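PDB 4ZZ8: Glucanase/chitosanase from Paenibacillus fukuinensis, which probably hydrolyses beta-glucans and chitosan as a family 8 glycosidase, this chain being its F5/8 type C (discoidin) domain with glucosamine bound. Local coordinates for residues Y51-S56 and A113-V118; V63-E68 and W132-Y137; S76-N81 and W90-S95. All blocks are in the same frame, centred on the assembly; numbering follows the deposited sequence. Where two conformers were deposited one is given.

In the fold
From the N terminus, the chain first lays down 51-56, then 63-68 and then 76-81. The first contact to close is contact 3, a hairpin whose return strand arrives with 90-95. Residues 113-118 then come back to 51-56 and close contact 1, and 132-137 reach 63-68 to close contact 2. Contact 3 is nested inside both longer loops, while contacts 1 and 2 cross each other. Contacts 1 and 3 lie in one five-stranded antiparallel sheet, where strands 115-123 and 75-80 are neighbours; contact 2 belongs to the four-stranded sheet packed against it. Phe134, Ile52, Val118, Leu65, Val63 and Ile77 meet between the two layers of this beta sandwich.

Contact 1: Y51-S56 and A113-V118. With EDO (1,2-ethanediol), chain H; SO4 (sulfate ion), chain E.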
loop_
_atom_site.group_PDB
_atom_site.type_symbol
_atom_site.label_atom_id
_atom_site.label_comp_id
_atom_site.label_asym_id
_atom_site.label_seq_id
_atom_site.Cartn_x
_atom_site.Cartn_y
_atom_site.Cartn_z
ATOM N N TYR A 51 -3.440 -2.497 3.290
ATOM C CA TYR A 51 -4.529 -1.573 2.937
ATOM C C TYR A 51 -4.761 -0.576 4.039
ATOM O O TYR A 51 -4.420 -0.771 5.210
ATOM C CB TYR A 51 -5.823 -2.286 2.544
ATOM C CG TYR A 51 -6.663 -2.953 3.611
ATOM C CD1 TYR A 51 -7.367 -2.216 4.559
ATOM C CD2 TYR A 51 -6.818 -4.309 3.569
ATOM C CE1 TYR A 51 -8.133 -2.837 5.506
ATOM C CE2 TYR A 51 -7.612 -4.975 4.497
ATOM C CZ TYR A 51 -8.206 -4.223 5.490
ATOM O OH TYR A 51 -9.062 -4.870 6.399
ATOM N N ILE A 52 -5.301 0.530 3.589
ATOM C CA ILE A 52 -5.642 1.673 4.446
ATOM C C ILE A 52 -7.164 1.855 4.407
ATOM O O ILE A 52 -7.807 1.777 3.331
ATOM C CB ILE A 52 -5.004 2.919 3.906
ATOM C CG1 ILE A 52 -3.452 2.806 3.764
ATOM C CG2 ILE A 52 -5.358 4.138 4.753
ATOM C CD1 ILE A 52 -2.868 3.740 2.798
ATOM N N ASN A 53 -7.749 2.033 5.565
ATOM C CA ASN A 53 -9.155 2.465 5.686
ATOM C C ASN A 53 -9.177 3.954 5.768
ATOM O O ASN A 53 -8.739 4.562 6.739
ATOM C CB ASN A 53 -9.747 1.850 6.939
ATOM C CG ASN A 53 -11.219 2.171 7.135
ATOM O OD1 ASN A 53 -11.765 3.058 6.506
ATOM N ND2 ASN A 53 -11.842 1.477 8.097
ATOM N N LEU A 54 -9.635 4.585 4.702
ATOM C CA LEU A 54 -9.597 6.017 4.643
ATOM C C LEU A 54 -10.629 6.633 5.584
ATOM O O LEU A 54 -10.603 7.867 5.777
ATOM C CB LEU A 54 -9.839 6.510 3.197
ATOM C CG LEU A 54 -8.794 6.171 2.161
ATOM C CD1 LEU A 54 -9.276 6.669 0.762
ATOM C CD2 LEU A 54 -7.407 6.680 2.433
ATOM N N GLY A 55 -11.598 5.853 6.042
ATOM C CA GLY A 55 -12.512 6.300 7.163
ATOM C C GLY A 55 -13.826 6.864 6.678
ATOM O O GLY A 55 -14.731 7.112 7.477
ATOM N N SER A 56 -13.884 7.145 5.372
ATOM C CA SER A 56 -15.011 7.775 4.714
ATOM C C SER A 56 -14.696 7.619 3.239
ATOM O O SER A 56 -13.558 7.370 2.883
ATOM C CB SER A 56 -15.139 9.268 5.058
ATOM O OG SER A 56 -14.130 10.137 4.527
ATOM N N ALA A 113 -13.249 5.861 -3.162
ATOM C CA ALA A 113 -12.585 4.713 -2.484
ATOM C C ALA A 113 -12.791 4.914 -0.980
ATOM O O ALA A 113 -12.729 6.054 -0.520
ATOM C CB ALA A 113 -11.128 4.640 -2.789
ATOM N N LYS A 114 -13.188 3.851 -0.270
ATOM C CA LYS A 114 -13.111 3.874 1.194
ATOM C C LYS A 114 -11.849 3.204 1.687
ATOM O O LYS A 114 -11.338 3.556 2.737
ATOM C CB LYS A 114 -14.281 3.209 1.874
ATOM C CG LYS A 114 -14.394 3.759 3.275
ATOM C CD LYS A 114 -15.134 2.876 4.223
ATOM C CE LYS A 114 -14.662 3.115 5.646
ATOM N NZ LYS A 114 -15.766 2.807 6.586
ATOM N N PHE A 115 -11.316 2.259 0.908
ATOM C CA PHE A 115 -10.027 1.551 1.277
ATOM C C PHE A 115 -9.137 1.582 0.044
ATOM O O PHE A 115 -9.638 1.554 -1.112
ATOM C CB PHE A 115 -10.245 0.086 1.657
ATOM C CG PHE A 115 -11.258 -0.110 2.789
ATOM C CD1 PHE A 115 -12.612 -0.186 2.486
ATOM C CD2 PHE A 115 -10.856 -0.312 4.087
ATOM C CE1 PHE A 115 -13.570 -0.379 3.431
ATOM C CE2 PHE A 115 -11.809 -0.476 5.068
ATOM C CZ PHE A 115 -13.184 -0.536 4.744
ATOM N N VAL A 116 -7.815 1.570 0.257
ATOM C CA VAL A 116 -6.843 1.532 -0.833
ATOM C C VAL A 116 -5.833 0.457 -0.403
ATOM O O VAL A 116 -5.365 0.436 0.723
ATOM C CB VAL A 116 -6.076 2.835 -1.032
ATOM C CG1 VAL A 116 -5.283 2.700 -2.351
ATOM C CG2 VAL A 116 -6.987 4.005 -0.974
ATOM N N ARG A 117 -5.516 -0.437 -1.345
ATOM C CA ARG A 117 -4.588 -1.583 -1.047
ATOM C C ARG A 117 -3.465 -1.577 -2.037
ATOM O O ARG A 117 -3.685 -1.391 -3.224
ATOM C CB ARG A 117 -5.360 -2.907 -1.219
ATOM C CG ARG A 117 -4.547 -4.154 -0.730
ATOM C CD ARG A 117 -5.409 -5.357 -0.503
ATOM N NE ARG A 117 -5.807 -6.063 -1.707
ATOM C CZ ARG A 117 -6.103 -7.357 -1.775
ATOM N NH1 ARG A 117 -6.058 -8.106 -0.701
ATOM N NH2 ARG A 117 -6.339 -7.921 -2.977
ATOM N N VAL A 118 -2.237 -1.813 -1.567
ATOM C CA VAL A 118 -1.125 -2.241 -2.410
ATOM C C VAL A 118 -1.110 -3.738 -2.327
ATOM O O VAL A 118 -0.955 -4.278 -1.230
ATOM C CB VAL A 118 0.219 -1.643 -1.955
ATOM C CG1 VAL A 118 1.366 -2.228 -2.781
ATOM C CG2 VAL A 118 0.201 -0.131 -2.030
HETATM C C1 EDO H . -9.548 -1.301 10.501
HETATM O O1 EDO H . -10.409 -0.122 10.498
HETATM C C2 EDO H . -9.017 -1.448 9.089
HETATM O O2 EDO H . -10.154 -1.453 8.127
HETATM S S SO4 E . -7.084 -11.571 -2.113
HETATM O O1 SO4 E . -6.332 -12.816 -2.381
HETATM O O2 SO4 E . -6.453 -10.986 -0.876
HETATM O O3 SO4 E . -6.932 -10.802 -3.381
HETATM O O4 SO4 E . -8.458 -11.876 -1.911
HETATM O O HOH W 1 -14.683 2.031 8.921
#
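Asn53 ND2, its amide lying alongside the Phe115 ring, has several partners: it donates to a water at 3.0 Å and to O1 of an ethanediol, with a weak bond to the diol's O2. OD1 accepts from Gly55 N at 2.8 Å, an Asx turn that fixes the flip of the amide where the chain turns its corner. With CG opposite the backbone N (chi1 -177°), the amide leans on the ring, Asn53 CG to Phe115 CE2 3.4 Å, the two planes 41° apart. Lys114, in one of its conformers, brings NZ to the same water and to Gly84 O. Phe115 turns an edge toward the face of Tyr51 in an offset edge-to-face pair, the centroids 5.8 Å apart. The strands run antiparallel: Ile52 and Val116 exchange two backbone bonds, and Leu54 N reaches Lys114 O at 2.8 Å. Arg117 has its CB against that of Tyr51 and, bent at chi3, takes its guanidinium past Tyr51 to a sulfate, probably from the crystallisation liquor; NH1 lies 2.9 Å from sulfate O2, and NH2 bonds both the sulfate and Gln78. Trp49 and Trp90 meet this cation by cation-pi contacts. Leu54 and Val116 touch Ile60 of strand 57-67, Ile52 rests on Phe134 of strand 130-137, and the pair sits between strands 14-17 and 75-80 in the five-stranded sheet of this discoidin-type beta sandwich.

Contact 2: V63-E68 and W132-Y137; sequences VKLNWE and WEFEVY. With GCS (2-amino-2-deoxy-beta-D-glucopyranose), chain C.
Val63 sets CG1 against Phe134 CE1 at 3.8 Å, on the inward face of the sheet. Lys64 points outward, its chain running side by side with Glu135; NZ and Glu135 OE1 do not touch but share a water, and OE1 also accepts from Tyr137 OH at 2.6 Å. Leu65 returns to the inside, where CD2 lies 3.6 Å from Phe134 CD1. Asn66 N still donates to Glu133 O, but Trp132 and Glu133 both face Asn66, a classic beta bulge: Asn66 O takes Trp132 N at 2.8 Å and, weakly, Glu133 N. The bulge falls where strand 57-67 of this discoidin-type beta sandwich nears its end, and the Trp132 indole lies against Glu68. Trp67 O meets the indole edge near CD1. Glu68 sets CB 3.4 Å above the indole plane, toward its rim; its chain bends at chi2 (-95°), carrying the carboxylate to a bound glucosamine, consistent with a carbohydrate-binding role for this domain. OE1 accepts from O4 and OE2 from O6, each at 2.6 Å, and OE1 also from Ala70 N. With an alanine at Trp132 the indole is gone, and Glu68 would probably be less firmly placed and Arg38 lose its cation-pi partner. Arg38, with Glu21 and Tyr43, bonds the sugar.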
loop_
_atom_site.group_PDB
_atom_site.type_symbol
_atom_site.label_atom_id
_atom_site.label_comp_id
_atom_site.label_asym_id
_atom_site.label_seq_id
_atom_site.Cartn_x
_atom_site.Cartn_y
_atom_site.Cartn_z
ATOM N N VAL A 63 -1.368 7.868 -5.833
ATOM C CA VAL A 63 -0.682 7.175 -4.721
ATOM C C VAL A 63 0.780 7.365 -4.854
ATOM O O VAL A 63 1.353 7.156 -5.963
ATOM C CB VAL A 63 -1.103 5.685 -4.711
ATOM C CG1 VAL A 63 -0.202 4.812 -3.853
ATOM C CG2 VAL A 63 -2.535 5.481 -4.328
ATOM N N LYS A 64 1.450 7.678 -3.751
ATOM C CA LYS A 64 2.904 7.708 -3.771
ATOM C C LYS A 64 3.431 6.660 -2.800
ATOM O O LYS A 64 3.039 6.652 -1.624
ATOM C CB LYS A 64 3.422 9.101 -3.409
ATOM C CG LYS A 64 4.951 9.259 -3.395
ATOM C CD LYS A 64 5.405 10.636 -2.929
ATOM C CE LYS A 64 5.720 11.534 -4.091
ATOM N NZ LYS A 64 6.249 12.799 -3.532
ATOM N N LEU A 65 4.241 5.737 -3.352
ATOM C CA LEU A 65 4.905 4.717 -2.598
ATOM C C LEU A 65 6.363 5.100 -2.422
ATOM O O LEU A 65 7.069 5.463 -3.372
ATOM C CB LEU A 65 4.803 3.382 -3.292
ATOM C CG LEU A 65 3.386 2.870 -3.571
ATOM C CD1 LEU A 65 3.363 1.510 -4.260
ATOM C CD2 LEU A 65 2.466 2.930 -2.344
ATOM N N ASN A 66 6.831 4.960 -1.224
ATOM C CA ASN A 66 8.262 5.095 -0.952
ATOM C C ASN A 66 8.741 3.722 -0.496
ATOM O O ASN A 66 8.526 3.345 0.675
ATOM C CB ASN A 66 8.473 6.117 0.147
ATOM C CG ASN A 66 9.953 6.330 0.502
ATOM O OD1 ASN A 66 10.254 7.242 1.316
ATOM N ND2 ASN A 66 10.820 5.559 0.000
ATOM N N TRP A 67 9.317 2.970 -1.404
ATOM C CA TRP A 67 9.773 1.609 -1.166
ATOM C C TRP A 67 11.106 1.603 -0.425
ATOM O O TRP A 67 12.010 2.355 -0.790
ATOM C CB TRP A 67 9.904 0.798 -2.430
ATOM C CG TRP A 67 8.667 0.554 -3.216
ATOM C CD1 TRP A 67 8.216 1.262 -4.313
ATOM C CD2 TRP A 67 7.731 -0.513 -3.007
ATOM N NE1 TRP A 67 7.040 0.674 -4.760
ATOM C CE2 TRP A 67 6.764 -0.436 -3.998
ATOM C CE3 TRP A 67 7.643 -1.547 -2.054
ATOM C CZ2 TRP A 67 5.668 -1.321 -4.041
ATOM C CZ3 TRP A 67 6.594 -2.391 -2.100
ATOM C CH2 TRP A 67 5.620 -2.280 -3.063
ATOM N N GLU A 68 11.249 0.638 0.472
ATOM C CA GLU A 68 12.565 0.200 0.955
ATOM C C GLU A 68 13.210 -0.738 -0.058
ATOM O O GLU A 68 12.633 -1.024 -1.089
ATOM C CB GLU A 68 12.364 -0.424 2.339
ATOM C CG GLU A 68 13.601 -0.766 3.146
ATOM C CD GLU A 68 14.112 -2.218 3.047
ATOM O OE1 GLU A 68 13.432 -3.146 2.489
ATOM O OE2 GLU A 68 15.312 -2.405 3.472
ATOM N N TRP A 132 8.370 2.382 3.322
ATOM C CA TRP A 132 8.546 3.427 4.299
ATOM C C TRP A 132 7.292 4.267 4.418
ATOM O O TRP A 132 6.892 4.672 5.465
ATOM C CB TRP A 132 9.685 4.343 3.872
ATOM C CG TRP A 132 11.095 3.747 3.774
ATOM C CD1 TRP A 132 11.794 3.451 2.593
ATOM C CD2 TRP A 132 11.949 3.332 4.846
ATOM N NE1 TRP A 132 13.034 2.919 2.888
ATOM C CE2 TRP A 132 13.145 2.811 4.248
ATOM C CE3 TRP A 132 11.851 3.336 6.227
ATOM C CZ2 TRP A 132 14.217 2.386 5.034
ATOM C CZ3 TRP A 132 12.897 2.813 7.025
ATOM C CH2 TRP A 132 14.064 2.353 6.383
ATOM N N GLU A 133 6.689 4.552 3.290
ATOM C CA GLU A 133 5.441 5.299 3.211
ATOM C C GLU A 133 4.560 4.856 2.067
ATOM O O GLU A 133 4.994 4.460 0.987
ATOM C CB GLU A 133 5.660 6.851 3.113
ATOM C CG GLU A 133 6.135 7.463 4.410
ATOM C CD GLU A 133 5.140 7.453 5.515
ATOM O OE1 GLU A 133 4.003 8.063 5.422
ATOM O OE2 GLU A 133 5.314 6.832 6.534
ATOM N N PHE A 134 3.254 4.978 2.323
ATOM C CA PHE A 134 2.145 4.682 1.361
ATOM C C PHE A 134 1.175 5.884 1.535
ATOM O O PHE A 134 0.506 5.978 2.551
ATOM C CB PHE A 134 1.479 3.365 1.806
ATOM C CG PHE A 134 0.231 2.931 1.064
ATOM C CD1 PHE A 134 -0.246 3.592 -0.069
ATOM C CD2 PHE A 134 -0.436 1.749 1.449
ATOM C CE1 PHE A 134 -1.435 3.136 -0.689
ATOM C CE2 PHE A 134 -1.598 1.305 0.872
ATOM C CZ PHE A 134 -2.129 2.013 -0.214
ATOM N N GLU A 135 1.264 6.802 0.597
ATOM C CA GLU A 135 0.538 8.098 0.604
ATOM C C GLU A 135 -0.575 8.056 -0.423
ATOM O O GLU A 135 -0.454 7.409 -1.493
ATOM C CB GLU A 135 1.491 9.234 0.258
ATOM C CG GLU A 135 2.731 9.254 1.148
ATOM C CD GLU A 135 3.743 10.324 0.760
ATOM O OE1 GLU A 135 3.508 11.061 -0.207
ATOM O OE2 GLU A 135 4.820 10.284 1.368
ATOM N N VAL A 136 -1.699 8.700 -0.101
ATOM C CA VAL A 136 -2.856 8.746 -0.985
ATOM C C VAL A 136 -3.365 10.155 -1.119
ATOM O O VAL A 136 -3.482 10.825 -0.091
ATOM C CB VAL A 136 -3.960 7.891 -0.375
ATOM C CG1 VAL A 136 -5.240 7.944 -1.178
ATOM C CG2 VAL A 136 -3.480 6.427 -0.193
ATOM N N TYR A 137 -3.676 10.570 -2.357
ATOM C CA TYR A 137 -4.048 11.971 -2.668
ATOM C C TYR A 137 -5.275 12.041 -3.539
ATOM O O TYR A 137 -5.505 11.147 -4.393
ATOM C CB TYR A 137 -2.892 12.686 -3.327
ATOM C CG TYR A 137 -1.678 12.735 -2.489
ATOM C CD1 TYR A 137 -1.492 13.728 -1.526
ATOM C CD2 TYR A 137 -0.651 11.853 -2.660
ATOM C CE1 TYR A 137 -0.395 13.717 -0.705
ATOM C CE2 TYR A 137 0.474 11.890 -1.869
ATOM C CZ TYR A 137 0.602 12.838 -0.901
ATOM O OH TYR A 137 1.715 12.885 -0.092
HETATM C C1 GCS C . 16.588 -7.417 5.688
HETATM C C2 GCS C . 15.593 -6.775 6.621
HETATM C C3 GCS C . 14.333 -6.467 5.799
HETATM C C4 GCS C . 14.705 -5.690 4.543
HETATM C C5 GCS C . 15.801 -6.362 3.730
HETATM C C6 GCS C . 16.277 -5.563 2.557
HETATM N N2 GCS C . 15.274 -7.610 7.742
HETATM O O3 GCS C . 13.445 -5.791 6.733
HETATM O O4 GCS C . 13.525 -5.454 3.784
HETATM O O5 GCS C . 16.893 -6.591 4.628
HETATM O O6 GCS C . 16.902 -4.369 2.941
HETATM O O HOH W 2 5.268 13.036 -0.733
#

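Contact 3: S76-N81 and W90-S95; sequences SIQVSN and WTTVYS
Gln78 lies alongside strand 91-96, its side chain running between Thr91, Thr92 and Trp90. Its CB lies 3.5 Å from Thr91 O. CG, placed opposite the carbonyl carbon (chi1 -53°), passes Thr92 OG1, and the extended chain carries CD to within 4.0 Å of Trp90 CB. At the tip the two amide atoms part company. NE2 donates to Thr92 OG1 at 3.1 Å, nearly straight (165°) and with the hydroxyl close to the amide plane. OE1 rests near Trp90 CB and is taken up by Arg117 of the neighbouring strand. Both polar atoms of this buried amide are thus satisfied, which fixes which way round it lies. Its plane is only 10° from that of the Trp90 ring. The two segments form a beta hairpin at the edge of the five-stranded sheet, and a classic beta bulge shifts its register by one residue: Val93 and Tyr94 both face Ile77, whose O accepts from Val93 N at 2.8 Å and only weakly from Tyr94 N. At the bulge, Val93 CG2 packs on Ile77 CG2 and CG1 on Val79 CG2, next to Phe108 of the other sheet. Beyond it regular pairing is kept, with two backbone bonds between Val79 and Thr91; a water also spans Val79 O and Thr91 OG1. At the far end Ser80 CB sits over one face of the Trp90 six-membered ring, a CH-pi contact 4.0 Å from the centroid, while Ser80 OG bonds Asn89 O and Asp82 N in the hairpin loop.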
loop_
_atom_site.group_PDB
_atom_site.type_symbol
_atom_site.label_atom_id
_atom_site.label_comp_id
_atom_site.label_asym_id
_atom_site.label_seq_id
_atom_site.Cartn_x
_atom_site.Cartn_y
_atom_site.Cartn_z
ATOM N N SER A 76 -0.238 -4.214 -7.772
ATOM C CA SER A 76 -1.364 -3.390 -8.129
ATOM C C SER A 76 -1.796 -2.482 -6.972
ATOM O O SER A 76 -1.548 -2.726 -5.797
ATOM C CB SER A 76 -2.481 -4.272 -8.468
ATOM O OG SER A 76 -2.880 -5.135 -7.400
ATOM N N ILE A 77 -2.412 -1.402 -7.373
ATOM C CA ILE A 77 -3.122 -0.489 -6.464
ATOM C C ILE A 77 -4.588 -0.770 -6.658
ATOM O O ILE A 77 -5.081 -0.818 -7.793
ATOM C CB ILE A 77 -2.827 0.985 -6.739
ATOM C CG1 ILE A 77 -1.325 1.255 -6.666
ATOM C CG2 ILE A 77 -3.622 1.872 -5.804
ATOM C CD1 ILE A 77 -0.650 0.996 -5.328
ATOM N N GLN A 78 -5.304 -1.005 -5.592
ATOM C CA GLN A 78 -6.667 -1.428 -5.643
ATOM C C GLN A 78 -7.512 -0.577 -4.690
ATOM O O GLN A 78 -7.035 -0.159 -3.655
ATOM C CB GLN A 78 -6.848 -2.887 -5.252
ATOM C CG GLN A 78 -5.923 -3.770 -6.066
ATOM C CD GLN A 78 -6.071 -5.226 -5.663
ATOM O OE1 GLN A 78 -6.139 -5.617 -4.526
ATOM N NE2 GLN A 78 -6.144 -6.037 -6.659
ATOM N N VAL A 79 -8.796 -0.450 -5.029
ATOM C CA VAL A 79 -9.711 0.254 -4.118
ATOM C C VAL A 79 -10.869 -0.629 -3.735
ATOM O O VAL A 79 -11.282 -1.588 -4.441
ATOM C CB VAL A 79 -10.270 1.573 -4.703
ATOM C CG1 VAL A 79 -9.110 2.468 -5.073
ATOM C CG2 VAL A 79 -11.129 1.276 -5.931
ATOM N N SER A 80 -11.452 -0.356 -2.575
ATOM C CA SER A 80 -12.694 -0.974 -2.200
ATOM C C SER A 80 -13.663 0.099 -1.730
ATOM O O SER A 80 -13.283 1.068 -1.085
ATOM C CB SER A 80 -12.571 -1.952 -1.062
ATOM O OG SER A 80 -13.801 -2.520 -0.685
ATOM N N ASN A 81 -14.941 -0.146 -2.069
ATOM C CA ASN A 81 -15.990 0.754 -1.577
ATOM C C ASN A 81 -16.963 -0.001 -0.733
ATOM O O ASN A 81 -18.141 0.448 -0.573
ATOM C CB ASN A 81 -16.671 1.483 -2.771
ATOM C CG ASN A 81 -15.830 2.579 -3.283
ATOM O OD1 ASN A 81 -15.769 3.651 -2.630
ATOM N ND2 ASN A 81 -15.097 2.331 -4.321
ATOM N N TRP A 90 -12.144 -6.015 -3.990
ATOM C CA TRP A 90 -11.108 -5.100 -4.467
ATOM C C TRP A 90 -11.245 -4.863 -5.969
ATOM O O TRP A 90 -11.494 -5.825 -6.718
ATOM C CB TRP A 90 -9.736 -5.653 -4.158
ATOM C CG TRP A 90 -9.496 -5.708 -2.688
ATOM C CD1 TRP A 90 -9.482 -6.825 -1.907
ATOM C CD2 TRP A 90 -9.268 -4.605 -1.803
ATOM N NE1 TRP A 90 -9.256 -6.498 -0.581
ATOM C CE2 TRP A 90 -9.143 -5.145 -0.492
ATOM C CE3 TRP A 90 -9.173 -3.218 -1.968
ATOM C CZ2 TRP A 90 -8.853 -4.361 0.593
ATOM C CZ3 TRP A 90 -8.900 -2.448 -0.878
ATOM C CH2 TRP A 90 -8.772 -3.015 0.401
ATOM N N THR A 91 -10.931 -3.652 -6.422
ATOM C CA THR A 91 -10.860 -3.259 -7.796
ATOM C C THR A 91 -9.555 -2.661 -8.123
ATOM O O THR A 91 -9.173 -1.677 -7.536
ATOM C CB THR A 91 -12.006 -2.207 -8.072
ATOM O OG1 THR A 91 -13.290 -2.758 -7.751
ATOM C CG2 THR A 91 -11.942 -1.769 -9.561
ATOM N N THR A 92 -8.794 -3.248 -9.041
ATOM C CA THR A 92 -7.539 -2.709 -9.474
ATOM C C THR A 92 -7.718 -1.430 -10.236
ATOM O O THR A 92 -8.461 -1.442 -11.243
ATOM C CB THR A 92 -6.739 -3.718 -10.334
ATOM O OG1 THR A 92 -6.489 -4.882 -9.511
ATOM C CG2 THR A 92 -5.501 -3.131 -10.934
ATOM N N VAL A 93 -7.043 -0.391 -9.815
ATOM C CA VAL A 93 -7.022 0.869 -10.529
ATOM C C VAL A 93 -5.714 1.155 -11.280
ATOM O O VAL A 93 -5.650 2.105 -12.124
ATOM C CB VAL A 93 -7.390 2.042 -9.572
ATOM C CG1 VAL A 93 -8.726 1.834 -8.997
ATOM C CG2 VAL A 93 -6.344 2.270 -8.453
ATOM N N TYR A 94 -4.641 0.406 -10.954
ATOM C CA TYR A 94 -3.352 0.553 -11.579
ATOM C C TYR A 94 -2.589 -0.724 -11.285
ATOM O O TYR A 94 -2.717 -1.265 -10.165
ATOM C CB TYR A 94 -2.590 1.709 -10.962
ATOM C CG TYR A 94 -1.121 1.769 -11.413
ATOM C CD1 TYR A 94 -0.749 2.397 -12.590
ATOM C CD2 TYR A 94 -0.100 1.185 -10.644
ATOM C CE1 TYR A 94 0.588 2.411 -12.996
ATOM C CE2 TYR A 94 1.224 1.215 -11.048
ATOM C CZ TYR A 94 1.555 1.853 -12.223
ATOM O OH TYR A 94 2.894 1.880 -12.636
ATOM N N SER A 95 -1.816 -1.210 -12.245
ATOM C CA SER A 95 -0.845 -2.261 -11.958
ATOM C C SER A 95 0.385 -2.080 -12.859
ATOM O O SER A 95 0.334 -1.412 -13.888
ATOM C CB SER A 95 -1.465 -3.632 -12.031
ATOM O OG SER A 95 -1.670 -3.926 -13.335
HETATM O O HOH W 3 -14.242 -2.693 -5.255
#